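Local atomic coordinates of dipeptide Epimerase (Enterococcus faecalis V583, PDB entry 3JVA), a protein that belongs to the mandelate racemase/muconate lactonizing enzyme family of the enolase superfamily and binds a magnesium ion in its barrel domain. Residues E67-A72 and A97-I102; I33-T38 and V43-G48; K201-L206 and E212-P217. All coordinates share one frame; numbering follows the deposited sequence.

In the fold
All three contacts are largely buried, but they serve two domains. Interactions 1 and 2 lie in the N-terminal domain, their centres about 10 Å apart, and touch directly: CB of Ala101, on helix 96-114, packs against Gly48 N at 3.6 Å. Helix 96-114 is common to both, packing on the hairpin of 33-38 and 43-48 and against helix 59-73, which carries 67-72. Interaction 3 belongs to the barrel domain, its centre about 38 Å from that of interaction 1. The chemistry differs accordingly. Interaction 2 rests on backbone hydrogen bonds between strands, whereas interactions 1 and 3 are apolar; in interaction 3 the strand segment also supplies a magnesium ligand.

Interaction 1 (E67-A72 and A97-I102); sequences ELFGQA and AAKAAI
Ala98 meets the ring of Phe69 with its methyl group, CB lying 3.7 Å from Phe69 CE2. The peptide that follows is part of the same seat: Ala98 C and Lys99 N lie in the plane of the phenyl ring, at its edge. At Lys99 the contact passes to the aliphatic part of the side chain, where CG comes within 3.5 Å of Phe69 CE2 and CE lies 4.0 Å from Phe69 CZ. The lysine chain is extended and slants across the ring, taking NZ past it to a salt bridge with Asp89. One turn on, Ile102 closes the contact nearer the ring's root, its CG1 3.9 Å from Phe69 CB. Phe69 reaches all three residues because its CG stands beside the backbone N and anti to the carbonyl carbon (chi1 -68°), which sends the ring into the gap between helices whose axes lie 10.2 Å apart and cross at -40°. No hydrogen bond spans this gap. This is helix-helix packing within the enolase-type alpha+beta N-terminal domain. Met88 of helix 81-91 touches both Phe69 and Ile102, making a third helical wall, while Ile102 rests on Val6 and Glu67 on Val8, seating both helices on strand 3-21 of the antiparallel sheet.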
ATOM      1  N   GLU B  67      -9.913 -44.631  10.389  1.00 24.31           N
ATOM      2  CA  GLU B  67      -9.820 -45.969   9.801  1.00 25.66           C
ATOM      3  C   GLU B  67      -9.158 -45.897   8.429  1.00 25.20           C
ATOM      4  O   GLU B  67      -8.346 -46.759   8.068  1.00 24.40           O
ATOM      5  CB  GLU B  67     -11.215 -46.580   9.669  1.00 30.10           C
ATOM      6  CG  GLU B  67     -11.914 -46.820  10.999  1.00 37.70           C
ATOM      7  CD  GLU B  67     -11.542 -48.149  11.636  1.00 42.09           C
ATOM      8  OE1 GLU B  67     -10.330 -48.439  11.767  1.00 44.61           O
ATOM      9  OE2 GLU B  67     -12.470 -48.902  12.010  1.00 43.76           O
ATOM     10  N   LEU B  68      -9.508 -44.871   7.659  1.00 23.71           N
ATOM     11  CA  LEU B  68      -8.925 -44.692   6.332  1.00 22.96           C
ATOM     12  C   LEU B  68      -7.428 -44.406   6.467  1.00 23.51           C
ATOM     13  O   LEU B  68      -6.611 -45.009   5.765  1.00 23.63           O
ATOM     14  CB  LEU B  68      -9.618 -43.546   5.587  1.00 23.31           C
ATOM     15  CG  LEU B  68     -11.066 -43.774   5.130  1.00 24.81           C
ATOM     16  CD1 LEU B  68     -11.627 -42.496   4.523  1.00 27.85           C
ATOM     17  CD2 LEU B  68     -11.105 -44.912   4.109  1.00 27.78           C
ATOM     18  N   PHE B  69      -7.073 -43.489   7.369  1.00 21.36           N
ATOM     19  CA  PHE B  69      -5.669 -43.144   7.604  1.00 21.10           C
ATOM     20  C   PHE B  69      -4.879 -44.374   8.061  1.00 23.08           C
ATOM     21  O   PHE B  69      -3.772 -44.633   7.583  1.00 21.30           O
ATOM     22  CB  PHE B  69      -5.527 -42.086   8.708  1.00 20.78           C
ATOM     23  CG  PHE B  69      -6.050 -40.721   8.348  1.00 19.81           C
ATOM     24  CD1 PHE B  69      -6.254 -40.342   7.020  1.00 20.03           C
ATOM     25  CD2 PHE B  69      -6.259 -39.776   9.350  1.00 18.10           C
ATOM     26  CE1 PHE B  69      -6.651 -39.039   6.699  1.00 19.86           C
ATOM     27  CE2 PHE B  69      -6.655 -38.472   9.044  1.00 17.95           C
ATOM     28  CZ  PHE B  69      -6.851 -38.101   7.711  1.00 16.92           C
ATOM     29  N   GLY B  70      -5.453 -45.111   9.009  1.00 22.53           N
ATOM     30  CA  GLY B  70      -4.795 -46.284   9.556  1.00 23.85           C
ATOM     31  C   GLY B  70      -4.354 -47.309   8.531  1.00 25.51           C
ATOM     32  O   GLY B  70      -3.222 -47.794   8.573  1.00 24.68           O
ATOM     33  N   GLN B  71      -5.241 -47.641   7.604  1.00 26.25           N
ATOM     34  CA  GLN B  71      -4.905 -48.628   6.587  1.00 27.17           C
ATOM     35  C   GLN B  71      -3.901 -48.101   5.572  1.00 26.71           C
ATOM     36  O   GLN B  71      -3.176 -48.877   4.948  1.00 27.81           O
ATOM     37  CB  GLN B  71      -6.175 -49.110   5.882  1.00 29.68           C
ATOM     38  CG  GLN B  71      -7.107 -49.875   6.811  1.00 33.45           C
ATOM     39  CD  GLN B  71      -6.381 -50.977   7.565  1.00 35.73           C
ATOM     40  OE1 GLN B  71      -5.929 -51.956   6.971  1.00 37.04           O
ATOM     41  NE2 GLN B  71      -6.255 -50.814   8.879  1.00 32.40           N
ATOM     42  N   ALA B  72      -3.845 -46.781   5.420  1.00 24.33           N
ATOM     43  CA  ALA B  72      -2.924 -46.171   4.472  1.00 23.58           C
ATOM     44  C   ALA B  72      -1.515 -46.011   5.024  1.00 23.85           C
ATOM     45  O   ALA B  72      -0.564 -45.865   4.257  1.00 24.66           O
ATOM     46  CB  ALA B  72      -3.457 -44.815   4.024  1.00 24.28           C
ATOM     47  N   ALA B  97      -9.235 -33.495  13.832  1.00 19.09           N
ATOM     48  CA  ALA B  97      -9.405 -34.449  14.924  1.00 18.88           C
ATOM     49  C   ALA B  97      -8.768 -35.791  14.557  1.00 18.02           C
ATOM     50  O   ALA B  97      -7.996 -36.345  15.336  1.00 17.83           O
ATOM     51  CB  ALA B  97     -10.885 -34.642  15.239  1.00 20.09           C
ATOM     52  N   ALA B  98      -9.086 -36.298  13.366  1.00 18.05           N
ATOM     53  CA  ALA B  98      -8.544 -37.584  12.912  1.00 18.75           C
ATOM     54  C   ALA B  98      -7.030 -37.528  12.718  1.00 18.59           C
ATOM     55  O   ALA B  98      -6.317 -38.451  13.103  1.00 18.54           O
ATOM     56  CB  ALA B  98      -9.228 -38.021  11.611  1.00 20.15           C
ATOM     57  N   LYS B  99      -6.536 -36.450  12.118  1.00 17.82           N
ATOM     58  CA  LYS B  99      -5.097 -36.315  11.904  1.00 16.91           C
ATOM     59  C   LYS B  99      -4.342 -36.214  13.229  1.00 17.67           C
ATOM     60  O   LYS B  99      -3.251 -36.762  13.375  1.00 15.66           O
ATOM     61  CB  LYS B  99      -4.806 -35.101  11.023  1.00 16.86           C
ATOM     62  CG  LYS B  99      -5.396 -35.262   9.622  1.00 15.80           C
ATOM     63  CD  LYS B  99      -5.096 -34.092   8.697  1.00 18.60           C
ATOM     64  CE  LYS B  99      -5.768 -34.318   7.340  1.00 16.09           C
ATOM     65  NZ  LYS B  99      -5.568 -33.180   6.386  1.00 17.72           N
ATOM     66  N   ALA B 100      -4.919 -35.516  14.197  1.00 18.06           N
ATOM     67  CA  ALA B 100      -4.275 -35.386  15.500  1.00 18.74           C
ATOM     68  C   ALA B 100      -4.173 -36.753  16.183  1.00 19.08           C
ATOM     69  O   ALA B 100      -3.167 -37.065  16.822  1.00 19.08           O
ATOM     70  CB  ALA B 100      -5.067 -34.424  16.388  1.00 20.13           C
ATOM     71  N   ALA B 101      -5.218 -37.562  16.051  1.00 17.70           N
ATOM     72  CA  ALA B 101      -5.229 -38.880  16.681  1.00 17.33           C
ATOM     73  C   ALA B 101      -4.054 -39.724  16.179  1.00 18.93           C
ATOM     74  O   ALA B 101      -3.328 -40.330  16.968  1.00 20.29           O
ATOM     75  CB  ALA B 101      -6.558 -39.582  16.406  1.00 16.65           C
ATOM     76  N   ILE B 102      -3.855 -39.747  14.867  1.00 18.04           N
ATOM     77  CA  ILE B 102      -2.753 -40.507  14.283  1.00 18.65           C
ATOM     78  C   ILE B 102      -1.408 -39.893  14.660  1.00 18.29           C
ATOM     79  O   ILE B 102      -0.476 -40.598  15.049  1.00 18.33           O
ATOM     80  CB  ILE B 102      -2.832 -40.529  12.741  1.00 17.79           C
ATOM     81  CG1 ILE B 102      -4.056 -41.330  12.280  1.00 17.02           C
ATOM     82  CG2 ILE B 102      -1.543 -41.102  12.161  1.00 19.30           C
ATOM     83  CD1 ILE B 102      -4.019 -42.811  12.656  1.00 18.26           C
TER

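Interaction 2 (I33-T38 and V43-G48); sequences IVEIET and VGYGEG
Ile36 O is approached by two groups of the partner strand, taking a hydrogen bond from Gly44 N at 2.8 Å and a CA-H...O contact from Val43 CA at 3.1 Å. The two strands form a beta hairpin in the antiparallel sheet of the N-terminal domain of this enolase superfamily member. Ile36 with Gly44 and Val34 with Gly46 are hydrogen-bonded pairs, joined by four bonds in all. Those around Ile36 and Gly44 lie in the carbonyl planes, but the N-H of Val34 comes to Gly46 O from above the carbonyl plane, 40° out of it, and is nonetheless nearly straight (169° at the hydrogen). Both glycines stand opposite branched residues, Val34 and Ile36, whose side chains face helix 96-114 and touch Ala101 and Ala105. The same helix also grips the hairpin's outer strand, Asp108 accepting a hydrogen bond from Tyr45 N and Gln112 giving one to Val43 O. On the other face of the sheet are Ile33, Glu35, Glu37, Val43, Tyr45 and Glu47. Here Glu35, extended beyond CG, runs alongside Tyr45 in the same direction, with CG 3.5 Å from Tyr45 CE1 and the carboxylate turned 33° from the ring plane. Near the rim of one face of that ring stands Val43 CG1, 4.3 Å above its plane.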
ATOM      1  N   ILE B  33     -10.215 -42.936  20.294  1.00 18.17           N
ATOM      2  CA  ILE B  33      -8.907 -43.256  20.843  1.00 18.30           C
ATOM      3  C   ILE B  33      -8.254 -44.264  19.913  1.00 20.19           C
ATOM      4  O   ILE B  33      -8.854 -45.281  19.564  1.00 19.31           O
ATOM      5  CB  ILE B  33      -9.001 -43.834  22.282  1.00 19.71           C
ATOM      6  CG1 ILE B  33      -9.412 -42.721  23.250  1.00 20.66           C
ATOM      7  CG2 ILE B  33      -7.656 -44.422  22.700  1.00 21.15           C
ATOM      8  CD1 ILE B  33      -9.485 -43.142  24.710  1.00 21.90           C
ATOM      9  N   VAL B  34      -7.027 -43.962  19.500  1.00 20.05           N
ATOM     10  CA  VAL B  34      -6.295 -44.822  18.585  1.00 22.78           C
ATOM     11  C   VAL B  34      -5.090 -45.456  19.251  1.00 23.42           C
ATOM     12  O   VAL B  34      -4.465 -44.874  20.142  1.00 21.89           O
ATOM     13  CB  VAL B  34      -5.798 -44.031  17.349  1.00 26.94           C
ATOM     14  CG1 VAL B  34      -5.054 -44.962  16.390  1.00 29.50           C
ATOM     15  CG2 VAL B  34      -6.974 -43.390  16.636  1.00 26.70           C
ATOM     16  N   GLU B  35      -4.783 -46.671  18.820  1.00 23.13           N
ATOM     17  CA  GLU B  35      -3.631 -47.389  19.322  1.00 25.45           C
ATOM     18  C   GLU B  35      -2.901 -47.875  18.083  1.00 23.87           C
ATOM     19  O   GLU B  35      -3.440 -48.672  17.312  1.00 24.40           O
ATOM     20  CB  GLU B  35      -4.066 -48.577  20.186  1.00 29.40           C
ATOM     21  CG  GLU B  35      -4.790 -48.171  21.458  1.00 37.99           C
ATOM     22  CD  GLU B  35      -5.223 -49.364  22.290  1.00 41.76           C
ATOM     23  OE1 GLU B  35      -4.362 -50.225  22.575  1.00 43.93           O
ATOM     24  OE2 GLU B  35      -6.417 -49.438  22.660  1.00 43.81           O
ATOM     25  N   ILE B  36      -1.696 -47.357  17.866  1.00 22.50           N
ATOM     26  CA  ILE B  36      -0.903 -47.772  16.722  1.00 22.26           C
ATOM     27  C   ILE B  36       0.090 -48.807  17.219  1.00 23.23           C
ATOM     28  O   ILE B  36       0.874 -48.538  18.129  1.00 23.02           O
ATOM     29  CB  ILE B  36      -0.144 -46.586  16.091  1.00 20.86           C
ATOM     30  CG1 ILE B  36      -1.151 -45.554  15.572  1.00 21.28           C
ATOM     31  CG2 ILE B  36       0.740 -47.078  14.955  1.00 21.11           C
ATOM     32  CD1 ILE B  36      -0.525 -44.418  14.778  1.00 21.64           C
ATOM     33  N   GLU B  37       0.031 -49.997  16.631  1.00 24.74           N
ATOM     34  CA  GLU B  37       0.916 -51.086  17.013  1.00 26.66           C
ATOM     35  C   GLU B  37       2.004 -51.259  15.966  1.00 25.79           C
ATOM     36  O   GLU B  37       1.718 -51.285  14.773  1.00 25.96           O
ATOM     37  CB  GLU B  37       0.115 -52.385  17.153  1.00 29.40           C
ATOM     38  CG  GLU B  37       0.974 -53.645  17.187  1.00 30.47           C
ATOM     39  CD  GLU B  37       0.151 -54.920  17.296  1.00 34.35           C
ATOM     40  OE1 GLU B  37      -0.921 -54.998  16.662  1.00 36.38           O
ATOM     41  OE2 GLU B  37       0.584 -55.851  18.004  1.00 36.97           O
ATOM     42  N   THR B  38       3.249 -51.366  16.415  1.00 25.45           N
ATOM     43  CA  THR B  38       4.368 -51.553  15.502  1.00 25.74           C
ATOM     44  C   THR B  38       4.661 -53.043  15.402  1.00 25.94           C
ATOM     45  O   THR B  38       4.216 -53.824  16.242  1.00 25.81           O
ATOM     46  CB  THR B  38       5.632 -50.833  15.998  1.00 25.87           C
ATOM     47  OG1 THR B  38       6.012 -51.353  17.280  1.00 28.10           O
ATOM     48  CG2 THR B  38       5.374 -49.335  16.113  1.00 25.55           C
ATOM     49  N   VAL B  43       3.423 -49.870  21.218  1.00 26.74           N
ATOM     50  CA  VAL B  43       2.118 -49.308  20.892  1.00 27.47           C
ATOM     51  C   VAL B  43       2.054 -47.837  21.282  1.00 27.23           C
ATOM     52  O   VAL B  43       2.523 -47.456  22.354  1.00 30.19           O
ATOM     53  CB  VAL B  43       0.991 -50.067  21.628  1.00 28.53           C
ATOM     54  CG1 VAL B  43      -0.357 -49.422  21.329  1.00 29.35           C
ATOM     55  CG2 VAL B  43       0.979 -51.528  21.194  1.00 27.57           C
ATOM     56  N   GLY B  44       1.474 -47.019  20.408  1.00 25.04           N
ATOM     57  CA  GLY B  44       1.354 -45.598  20.685  1.00 23.55           C
ATOM     58  C   GLY B  44      -0.108 -45.219  20.817  1.00 23.24           C
ATOM     59  O   GLY B  44      -0.956 -45.774  20.120  1.00 22.11           O
ATOM     60  N   TYR B  45      -0.406 -44.272  21.703  1.00 20.45           N
ATOM     61  CA  TYR B  45      -1.782 -43.843  21.918  1.00 20.61           C
ATOM     62  C   TYR B  45      -2.049 -42.443  21.391  1.00 17.81           C
ATOM     63  O   TYR B  45      -1.225 -41.547  21.539  1.00 19.89           O
ATOM     64  CB  TYR B  45      -2.113 -43.881  23.410  1.00 23.15           C
ATOM     65  CG  TYR B  45      -2.065 -45.274  23.992  1.00 25.76           C
ATOM     66  CD1 TYR B  45      -3.174 -46.117  23.922  1.00 29.50           C
ATOM     67  CD2 TYR B  45      -0.903 -45.758  24.585  1.00 28.08           C
ATOM     68  CE1 TYR B  45      -3.124 -47.417  24.433  1.00 30.63           C
ATOM     69  CE2 TYR B  45      -0.840 -47.055  25.099  1.00 29.89           C
ATOM     70  CZ  TYR B  45      -1.953 -47.875  25.019  1.00 31.85           C
ATOM     71  OH  TYR B  45      -1.893 -49.149  25.536  1.00 34.36           O
ATOM     72  N   GLY B  46      -3.216 -42.266  20.784  1.00 19.73           N
ATOM     73  CA  GLY B  46      -3.583 -40.965  20.260  1.00 17.67           C
ATOM     74  C   GLY B  46      -5.063 -40.733  20.483  1.00 17.80           C
ATOM     75  O   GLY B  46      -5.808 -41.665  20.783  1.00 19.31           O
ATOM     76  N   GLU B  47      -5.493 -39.485  20.369  1.00 16.65           N
ATOM     77  CA  GLU B  47      -6.902 -39.173  20.557  1.00 16.27           C
ATOM     78  C   GLU B  47      -7.365 -38.150  19.540  1.00 16.99           C
ATOM     79  O   GLU B  47      -6.626 -37.239  19.173  1.00 18.10           O
ATOM     80  CB  GLU B  47      -7.161 -38.632  21.972  1.00 17.48           C
ATOM     81  CG  GLU B  47      -8.623 -38.242  22.214  1.00 20.32           C
ATOM     82  CD  GLU B  47      -8.921 -37.891  23.671  1.00 20.43           C
ATOM     83  OE1 GLU B  47      -8.084 -37.216  24.302  1.00 20.42           O
ATOM     84  OE2 GLU B  47     -10.003 -38.278  24.172  1.00 20.80           O
ATOM     85  N   GLY B  48      -8.595 -38.332  19.083  1.00 18.58           N
ATOM     86  CA  GLY B  48      -9.199 -37.417  18.143  1.00 19.24           C
ATOM     87  C   GLY B  48     -10.386 -36.851  18.894  1.00 18.88           C
ATOM     88  O   GLY B  48     -11.370 -37.557  19.134  1.00 20.03           O
TER

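Interaction 3 (K201-L206 and E212-P217); sequences KAIQAL and ELVEQP. With MG (magnesium ion), chain O.
One short strand here faces a helix with Val214, which packs on Ile203, and a metal with the next residue, Glu215, a magnesium ligand. Ile203 and Val214 reach toward each other tip to tip and interlock through their branches, Ile203 CD1 against Val214 CG1 at 4.0 Å and Ile203 CG2 against Val214 CG2 at 4.1 Å. With chi2 at 172° the isoleucine chain is extended, so CD1 also meets Pro217 CB at 4.0 Å, beyond the strand end. Between Glu215 and Pro217 in the chain, Gln216 has positive phi (30°), where the strand gives way to loop. Val229 of helix 223-232 touches both Ile203 and Pro217. This is the join of helix and strand in a beta-alpha-beta unit, 185-189, 196-206 and 213-215, of the enolase-type barrel, in which helices wrap the strands and the metal lies at the strands' C-terminal ends. Inside, Glu215 binds magnesium through OE2 while OE1 stays 3.5 Å from the metal, so the carboxylate is a one-oxygen ligand. Asp189, Asp240 and three waters complete six ligands. Three carboxylates would probably more than balance the dication's charge, whereas helix and strand meet through apolar groups without a hydrogen bond, the strand's position being set also by backbone bonds to strands 185-189 and 236-239.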
ATOM      1  N   LYS B 201     -15.893  -1.897  23.419  1.00 25.31           N
ATOM      2  CA  LYS B 201     -16.709  -1.383  24.517  1.00 26.51           C
ATOM      3  C   LYS B 201     -16.748  -2.376  25.678  1.00 25.91           C
ATOM      4  O   LYS B 201     -16.469  -2.024  26.826  1.00 23.63           O
ATOM      5  CB  LYS B 201     -18.136  -1.139  24.017  1.00 28.44           C
ATOM      6  CG  LYS B 201     -18.955  -0.159  24.846  1.00 35.05           C
ATOM      7  CD  LYS B 201     -20.440  -0.197  24.456  1.00 36.85           C
ATOM      8  CE  LYS B 201     -20.647  -0.277  22.938  1.00 38.86           C
ATOM      9  NZ  LYS B 201     -19.953   0.805  22.181  1.00 42.51           N
ATOM     10  N   ALA B 202     -17.086  -3.623  25.364  1.00 24.72           N
ATOM     11  CA  ALA B 202     -17.190  -4.667  26.378  1.00 24.68           C
ATOM     12  C   ALA B 202     -15.860  -4.941  27.069  1.00 24.90           C
ATOM     13  O   ALA B 202     -15.795  -5.044  28.292  1.00 24.62           O
ATOM     14  CB  ALA B 202     -17.731  -5.954  25.751  1.00 23.82           C
ATOM     15  N   ILE B 203     -14.795  -5.055  26.283  1.00 25.18           N
ATOM     16  CA  ILE B 203     -13.487  -5.338  26.850  1.00 24.37           C
ATOM     17  C   ILE B 203     -13.000  -4.220  27.770  1.00 26.01           C
ATOM     18  O   ILE B 203     -12.460  -4.483  28.847  1.00 24.92           O
ATOM     19  CB  ILE B 203     -12.461  -5.618  25.729  1.00 23.63           C
ATOM     20  CG1 ILE B 203     -12.842  -6.924  25.021  1.00 23.36           C
ATOM     21  CG2 ILE B 203     -11.057  -5.735  26.310  1.00 22.72           C
ATOM     22  CD1 ILE B 203     -12.030  -7.224  23.768  1.00 24.10           C
ATOM     23  N   GLN B 204     -13.201  -2.971  27.364  1.00 26.35           N
ATOM     24  CA  GLN B 204     -12.772  -1.865  28.208  1.00 28.57           C
ATOM     25  C   GLN B 204     -13.573  -1.838  29.510  1.00 28.30           C
ATOM     26  O   GLN B 204     -13.067  -1.415  30.546  1.00 29.46           O
ATOM     27  CB  GLN B 204     -12.901  -0.542  27.458  1.00 29.53           C
ATOM     28  CG  GLN B 204     -11.995  -0.497  26.244  1.00 32.91           C
ATOM     29  CD  GLN B 204     -11.961   0.852  25.581  1.00 35.56           C
ATOM     30  OE1 GLN B 204     -13.002   1.454  25.315  1.00 36.50           O
ATOM     31  NE2 GLN B 204     -10.756   1.332  25.293  1.00 36.52           N
ATOM     32  N   ALA B 205     -14.816  -2.303  29.462  1.00 28.47           N
ATOM     33  CA  ALA B 205     -15.647  -2.340  30.663  1.00 28.20           C
ATOM     34  C   ALA B 205     -15.158  -3.454  31.589  1.00 28.11           C
ATOM     35  O   ALA B 205     -15.080  -3.278  32.806  1.00 26.60           O
ATOM     36  CB  ALA B 205     -17.101  -2.564  30.290  1.00 28.67           C
ATOM     37  N   LEU B 206     -14.824  -4.603  31.008  1.00 26.54           N
ATOM     38  CA  LEU B 206     -14.335  -5.732  31.792  1.00 27.11           C
ATOM     39  C   LEU B 206     -12.932  -5.467  32.330  1.00 26.21           C
ATOM     40  O   LEU B 206     -12.562  -5.971  33.395  1.00 25.25           O
ATOM     41  CB  LEU B 206     -14.316  -7.008  30.940  1.00 28.26           C
ATOM     42  CG  LEU B 206     -15.609  -7.802  30.720  1.00 32.86           C
ATOM     43  CD1 LEU B 206     -16.055  -8.437  32.026  1.00 33.86           C
ATOM     44  CD2 LEU B 206     -16.683  -6.903  30.180  1.00 35.82           C
ATOM     45  N   GLU B 212      -6.310 -10.526  32.334  1.00 25.49           N
ATOM     46  CA  GLU B 212      -5.039 -10.906  31.732  1.00 24.62           C
ATOM     47  C   GLU B 212      -5.120 -10.883  30.208  1.00 24.81           C
ATOM     48  O   GLU B 212      -4.193 -10.425  29.531  1.00 25.00           O
ATOM     49  CB  GLU B 212      -4.610 -12.305  32.174  1.00 26.57           C
ATOM     50  CG  GLU B 212      -3.306 -12.725  31.520  1.00 28.39           C
ATOM     51  CD  GLU B 212      -3.071 -14.214  31.565  1.00 31.59           C
ATOM     52  OE1 GLU B 212      -4.061 -14.971  31.592  1.00 33.47           O
ATOM     53  OE2 GLU B 212      -1.897 -14.627  31.550  1.00 31.94           O
ATOM     54  N   LEU B 213      -6.221 -11.399  29.670  1.00 23.23           N
ATOM     55  CA  LEU B 213      -6.415 -11.425  28.227  1.00 21.36           C
ATOM     56  C   LEU B 213      -7.837 -11.791  27.842  1.00 21.22           C
ATOM     57  O   LEU B 213      -8.592 -12.357  28.638  1.00 21.78           O
ATOM     58  CB  LEU B 213      -5.442 -12.420  27.583  1.00 22.55           C
ATOM     59  CG  LEU B 213      -5.616 -13.895  27.969  1.00 22.37           C
ATOM     60  CD1 LEU B 213      -6.771 -14.522  27.174  1.00 23.00           C
ATOM     61  CD2 LEU B 213      -4.322 -14.647  27.683  1.00 23.03           C
ATOM     62  N   VAL B 214      -8.198 -11.458  26.608  1.00 21.30           N
ATOM     63  CA  VAL B 214      -9.511 -11.782  26.078  1.00 21.32           C
ATOM     64  C   VAL B 214      -9.306 -12.566  24.794  1.00 21.39           C
ATOM     65  O   VAL B 214      -8.641 -12.109  23.863  1.00 20.31           O
ATOM     66  CB  VAL B 214     -10.342 -10.532  25.775  1.00 22.91           C
ATOM     67  CG1 VAL B 214     -11.651 -10.936  25.110  1.00 21.15           C
ATOM     68  CG2 VAL B 214     -10.618  -9.777  27.068  1.00 21.06           C
ATOM     69  N   GLU B 215      -9.896 -13.750  24.774  1.00 21.68           N
ATOM     70  CA  GLU B 215      -9.805 -14.675  23.660  1.00 21.12           C
ATOM     71  C   GLU B 215     -10.907 -14.458  22.627  1.00 21.25           C
ATOM     72  O   GLU B 215     -12.070 -14.270  22.981  1.00 22.52           O
ATOM     73  CB  GLU B 215      -9.908 -16.091  24.221  1.00 24.29           C
ATOM     74  CG  GLU B 215      -9.325 -17.177  23.382  1.00 26.48           C
ATOM     75  CD  GLU B 215      -9.383 -18.514  24.096  1.00 25.06           C
ATOM     76  OE1 GLU B 215      -9.124 -18.557  25.325  1.00 24.66           O
ATOM     77  OE2 GLU B 215      -9.680 -19.517  23.433  1.00 25.20           O
ATOM     78  N   GLN B 216     -10.518 -14.485  21.353  1.00 21.03           N
ATOM     79  CA  GLN B 216     -11.427 -14.362  20.213  1.00 20.47           C
ATOM     80  C   GLN B 216     -12.690 -13.523  20.434  1.00 20.93           C
ATOM     81  O   GLN B 216     -13.794 -14.056  20.498  1.00 22.39           O
ATOM     82  CB  GLN B 216     -11.831 -15.772  19.767  1.00 20.48           C
ATOM     83  CG  GLN B 216     -12.431 -15.867  18.377  1.00 20.97           C
ATOM     84  CD  GLN B 216     -11.411 -15.601  17.293  1.00 22.46           C
ATOM     85  OE1 GLN B 216     -10.292 -16.125  17.333  1.00 22.79           O
ATOM     86  NE2 GLN B 216     -11.788 -14.788  16.314  1.00 23.42           N
ATOM     87  N   PRO B 217     -12.546 -12.193  20.514  1.00 21.28           N
ATOM     88  CA  PRO B 217     -13.721 -11.347  20.729  1.00 21.71           C
ATOM     89  C   PRO B 217     -14.688 -11.219  19.545  1.00 22.45           C
ATOM     90  O   PRO B 217     -15.850 -10.866  19.735  1.00 23.36           O
ATOM     91  CB  PRO B 217     -13.110 -10.011  21.139  1.00 22.55           C
ATOM     92  CG  PRO B 217     -11.829  -9.979  20.367  1.00 22.10           C
ATOM     93  CD  PRO B 217     -11.306 -11.397  20.527  1.00 20.84           C
TER
HETATM   94 MG    MG O 358     -11.295 -20.172  23.048  1.00 20.74          MG
HETATM   95  O   HOH W   1     -12.925 -21.294  22.501  1.00 24.42           O
HETATM   96  O   HOH W   2     -10.877 -21.911  24.239  1.00 23.66           O
HETATM   97  O   HOH W   3     -12.061 -18.657  21.859  1.00 23.68           O